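Local coordinates for protein N-acetylglucosamine 2-epimerase (Xylella fastidiosa, PDB 3GT5) that probably interconverts sugar epimers as an isomerase of the N-acylglucosamine 2-epimerase family, at residues Ile205-Ala213 with Tyr221-Trp229. Residues are numbered along the deposited sequence; the frame is centred on the assembly and turned at random.
Sequences ITRRQAAKA and YDMRWEVDW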
loop_
_atom_site.group_PDB
_atom_site.type_symbol
_atom_site.label_atom_id
_atom_site.label_comp_id
_atom_site.label_asym_id
_atom_site.label_seq_id
_atom_site.Cartn_x
_atom_site.Cartn_y
_atom_site.Cartn_z
ATOM N N ILE A 205 0.927 16.763 -1.362
ATOM C CA ILE A 205 1.530 16.067 -0.189
ATOM C C ILE A 205 3.072 16.248 -0.115
ATOM O O ILE A 205 3.628 16.612 0.948
ATOM C CB ILE A 205 1.179 14.568 -0.183
ATOM C CG1 ILE A 205 -0.334 14.329 -0.077
ATOM C CG2 ILE A 205 1.930 13.816 0.979
ATOM C CD1 ILE A 205 -1.054 14.830 1.247
ATOM N N THR A 206 3.799 15.887 -1.171
ATOM C CA THR A 206 5.264 15.790 -1.070
ATOM C C THR A 206 5.973 17.156 -1.173
ATOM O O THR A 206 7.106 17.232 -0.833
ATOM C CB THR A 206 5.890 14.795 -2.049
ATOM O OG1 THR A 206 5.798 15.344 -3.393
ATOM C CG2 THR A 206 5.211 13.440 -1.952
ATOM N N ARG A 207 5.271 18.199 -1.630
ATOM C CA ARG A 207 5.808 19.554 -1.660
ATOM C C ARG A 207 5.131 20.446 -0.641
ATOM O O ARG A 207 5.791 20.822 0.341
ATOM C CB ARG A 207 5.788 20.139 -3.070
ATOM C CG ARG A 207 6.640 19.311 -4.020
ATOM C CD ARG A 207 7.279 20.154 -5.137
ATOM N NE ARG A 207 6.262 20.581 -6.056
ATOM C CZ ARG A 207 6.482 21.293 -7.156
ATOM N NH1 ARG A 207 5.457 21.591 -7.932
ATOM N NH2 ARG A 207 7.699 21.732 -7.460
ATOM N N ARG A 208 3.855 20.778 -0.822
ATOM C CA ARG A 208 3.208 21.703 0.113
ATOM C C ARG A 208 3.156 21.206 1.552
ATOM O O ARG A 208 3.563 21.930 2.468
ATOM C CB ARG A 208 1.808 22.043 -0.333
ATOM C CG ARG A 208 1.287 23.282 0.345
ATOM C CD ARG A 208 -0.175 23.511 -0.071
ATOM N NE ARG A 208 -1.079 22.422 0.349
ATOM C CZ ARG A 208 -2.320 22.239 -0.121
ATOM N NH1 ARG A 208 -2.832 23.074 -1.034
ATOM N NH2 ARG A 208 -3.059 21.218 0.304
ATOM N N GLN A 209 2.621 20.017 1.745
ATOM C CA GLN A 209 2.485 19.498 3.118
ATOM C C GLN A 209 3.831 19.173 3.730
ATOM O O GLN A 209 4.041 19.434 4.933
ATOM C CB GLN A 209 1.523 18.299 3.233
ATOM C CG GLN A 209 0.059 18.557 2.744
ATOM C CD GLN A 209 -0.573 19.760 3.396
ATOM O OE1 GLN A 209 -1.011 20.687 2.715
ATOM N NE2 GLN A 209 -0.649 19.746 4.723
ATOM N N ALA A 210 4.736 18.606 2.946
ATOM C CA ALA A 210 6.085 18.306 3.447
ATOM C C ALA A 210 6.799 19.574 3.936
ATOM O O ALA A 210 7.552 19.494 4.888
ATOM C CB ALA A 210 6.939 17.579 2.378
ATOM N N ALA A 211 6.559 20.724 3.287
ATOM C CA ALA A 211 7.137 22.006 3.695
ATOM C C ALA A 211 6.776 22.392 5.119
ATOM O O ALA A 211 7.517 23.111 5.761
ATOM C CB ALA A 211 6.742 23.104 2.727
ATOM N N LYS A 212 5.659 21.875 5.633
ATOM C CA LYS A 212 5.193 22.227 6.968
ATOM C C LYS A 212 5.834 21.365 8.050
ATOM O O LYS A 212 5.586 21.572 9.254
ATOM C CB LYS A 212 3.680 22.084 7.010
ATOM C CG LYS A 212 2.924 22.910 5.948
ATOM C CD LYS A 212 1.420 22.710 6.087
ATOM C CE LYS A 212 0.670 23.277 4.892
ATOM N NZ LYS A 212 0.321 24.643 5.148
ATOM N N ALA A 213 6.648 20.393 7.644
ATOM C CA ALA A 213 7.225 19.444 8.623
ATOM C C ALA A 213 8.656 19.157 8.286
ATOM O O ALA A 213 9.125 18.013 8.350
ATOM C CB ALA A 213 6.391 18.150 8.664
ATOM N N TYR A 221 -3.302 15.827 10.000
ATOM C CA TYR A 221 -3.544 17.238 9.824
ATOM C C TYR A 221 -4.946 17.644 10.320
ATOM O O TYR A 221 -5.833 16.832 10.520
ATOM C CB TYR A 221 -3.402 17.649 8.342
ATOM C CG TYR A 221 -2.095 17.250 7.733
ATOM C CD1 TYR A 221 -1.014 18.135 7.659
ATOM C CD2 TYR A 221 -1.924 15.951 7.248
ATOM C CE1 TYR A 221 0.225 17.727 7.095
ATOM C CE2 TYR A 221 -0.705 15.542 6.698
ATOM C CZ TYR A 221 0.361 16.437 6.628
ATOM O OH TYR A 221 1.586 16.046 6.090
ATOM N N ASP A 222 -5.121 18.952 10.531
ATOM C CA ASP A 222 -6.415 19.484 10.872
ATOM C C ASP A 222 -7.211 19.788 9.595
ATOM O O ASP A 222 -6.706 19.567 8.491
ATOM C CB ASP A 222 -6.291 20.714 11.810
ATOM C CG ASP A 222 -5.620 21.947 11.171
ATOM O OD1 ASP A 222 -5.543 22.123 9.935
ATOM O OD2 ASP A 222 -5.175 22.817 11.966
ATOM N N MET A 223 -8.399 20.364 9.753
ATOM C CA MET A 223 -9.274 20.648 8.604
ATOM C C MET A 223 -8.707 21.682 7.604
ATOM O O MET A 223 -9.160 21.759 6.442
ATOM C CB MET A 223 -10.650 21.104 9.141
ATOM C CG MET A 223 -10.710 22.546 9.675
ATOM S SD MET A 223 -12.414 22.906 10.264
ATOM C CE MET A 223 -13.306 22.839 8.715
ATOM N N ARG A 224 -7.743 22.484 8.025
ATOM C CA ARG A 224 -7.088 23.444 7.150
ATOM C C ARG A 224 -5.731 22.916 6.620
ATOM O O ARG A 224 -4.909 23.642 6.081
ATOM C CB ARG A 224 -6.926 24.800 7.881
ATOM C CG ARG A 224 -8.220 25.572 7.935
ATOM C CD ARG A 224 -8.070 26.791 8.766
ATOM N NE ARG A 224 -7.999 26.509 10.199
ATOM C CZ ARG A 224 -9.048 26.440 11.028
ATOM N NH1 ARG A 224 -8.848 26.225 12.321
ATOM N NH2 ARG A 224 -10.298 26.537 10.582
ATOM N N TRP A 225 -5.534 21.607 6.750
ATOM C CA TRP A 225 -4.317 20.947 6.374
ATOM C C TRP A 225 -3.052 21.536 7.017
ATOM O O TRP A 225 -1.970 21.472 6.461
ATOM C CB TRP A 225 -4.196 20.825 4.856
ATOM C CG TRP A 225 -5.141 19.815 4.288
ATOM C CD1 TRP A 225 -6.398 20.040 3.800
ATOM C CD2 TRP A 225 -4.913 18.413 4.190
ATOM N NE1 TRP A 225 -6.956 18.855 3.368
ATOM C CE2 TRP A 225 -6.047 17.847 3.573
ATOM C CE3 TRP A 225 -3.843 17.585 4.522
ATOM C CZ2 TRP A 225 -6.146 16.469 3.318
ATOM C CZ3 TRP A 225 -3.932 16.248 4.271
ATOM C CH2 TRP A 225 -5.076 15.697 3.676
ATOM N N GLU A 226 -3.200 22.050 8.235
ATOM C CA GLU A 226 -2.045 22.354 9.091
ATOM C C GLU A 226 -1.710 21.101 9.924
ATOM O O GLU A 226 -2.578 20.302 10.237
ATOM C CB GLU A 226 -2.360 23.520 10.033
ATOM C CG GLU A 226 -2.560 24.829 9.283
ATOM C CD GLU A 226 -1.381 25.212 8.433
ATOM O OE1 GLU A 226 -0.232 25.141 8.915
ATOM O OE2 GLU A 226 -1.577 25.590 7.249
ATOM N N VAL A 227 -0.446 20.948 10.263
ATOM C CA VAL A 227 0.016 19.734 10.922
ATOM C C VAL A 227 -0.669 19.550 12.282
ATOM O O VAL A 227 -0.749 20.513 13.079
ATOM C CB VAL A 227 1.549 19.753 11.132
ATOM C CG1 VAL A 227 1.948 18.523 11.964
ATOM C CG2 VAL A 227 2.272 19.765 9.775
ATOM N N ASP A 228 -1.140 18.340 12.555
ATOM C CA ASP A 228 -1.653 17.937 13.874
ATOM C C ASP A 228 -0.540 17.088 14.512
ATOM O O ASP A 228 -0.412 15.929 14.256
ATOM C CB ASP A 228 -2.976 17.169 13.748
ATOM C CG ASP A 228 -3.603 16.821 15.105
ATOM O OD1 ASP A 228 -2.865 16.880 16.131
ATOM O OD2 ASP A 228 -4.803 16.472 15.134
ATOM N N TRP A 229 0.262 17.690 15.370
ATOM C CA TRP A 229 1.397 16.973 15.945
ATOM C C TRP A 229 1.001 15.945 17.023
ATOM O O TRP A 229 1.825 15.120 17.377
ATOM C CB TRP A 229 2.379 17.974 16.540
ATOM C CG TRP A 229 2.991 18.901 15.576
ATOM C CD1 TRP A 229 2.696 20.232 15.423
ATOM C CD2 TRP A 229 4.012 18.609 14.638
ATOM N NE1 TRP A 229 3.475 20.780 14.455
ATOM C CE2 TRP A 229 4.308 19.814 13.955
ATOM C CE3 TRP A 229 4.716 17.448 14.294
ATOM C CZ2 TRP A 229 5.270 19.878 12.955
ATOM C CZ3 TRP A 229 5.693 17.513 13.301
ATOM C CH2 TRP A 229 5.959 18.720 12.645
HETATM O O HOH W 1 3.944 17.091 6.553
HETATM O O HOH W 2 2.012 26.415 7.243
#
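Q209 NE2 meets the W225 carbonyl and borders the rings of Y221 and W225. The side chain's CB lies 3.6 Å from Y221 OH, and a water joins that hydroxyl to the Q209 carbonyl O. CG then leaves beside the backbone N, and a bend at chi2 (-53°) swings CD over to W225 CB and the W225 carbonyl. At the tip the two amide atoms part. OE1 stays on the helix side, where R208 holds it side-on through NE and, less directly, NH2; the NE bond of 2.9 Å lies in the carbonyl plane. NE2 crosses to W225 O, giving a nearly straight 2.8 Å bond (N-H...O 162°), while Y221 CE1 approaches NE2 to 3.2 Å. The amide stands steeply to the tyrosine ring, 79° between planes, and this two-ended grip fixes which way it is turned.

The acceptor carbonyl belongs to a tight connection: D222 to W225 form a type I turn, and D222 OD1 accepts from the backbone N of R224 and of E226, from opposite faces of its carboxylate, the first closing an Asx turn. Further out, K212 passes its CE by W225 O and bends at the end to bring NZ 3.0 Å from E226 OE2, a salt bridge that a water also spans through OE1. V227 CG2 packs against K212 CB, and A213 CB meets W229 CH2. The arrangement docks the C-terminal end of helix 192-211 onto the loop after strand 220-221, with its type I turn and Asx turn, an inter-helix connection at one end of the (alpha/alpha)6 barrel expected for this family.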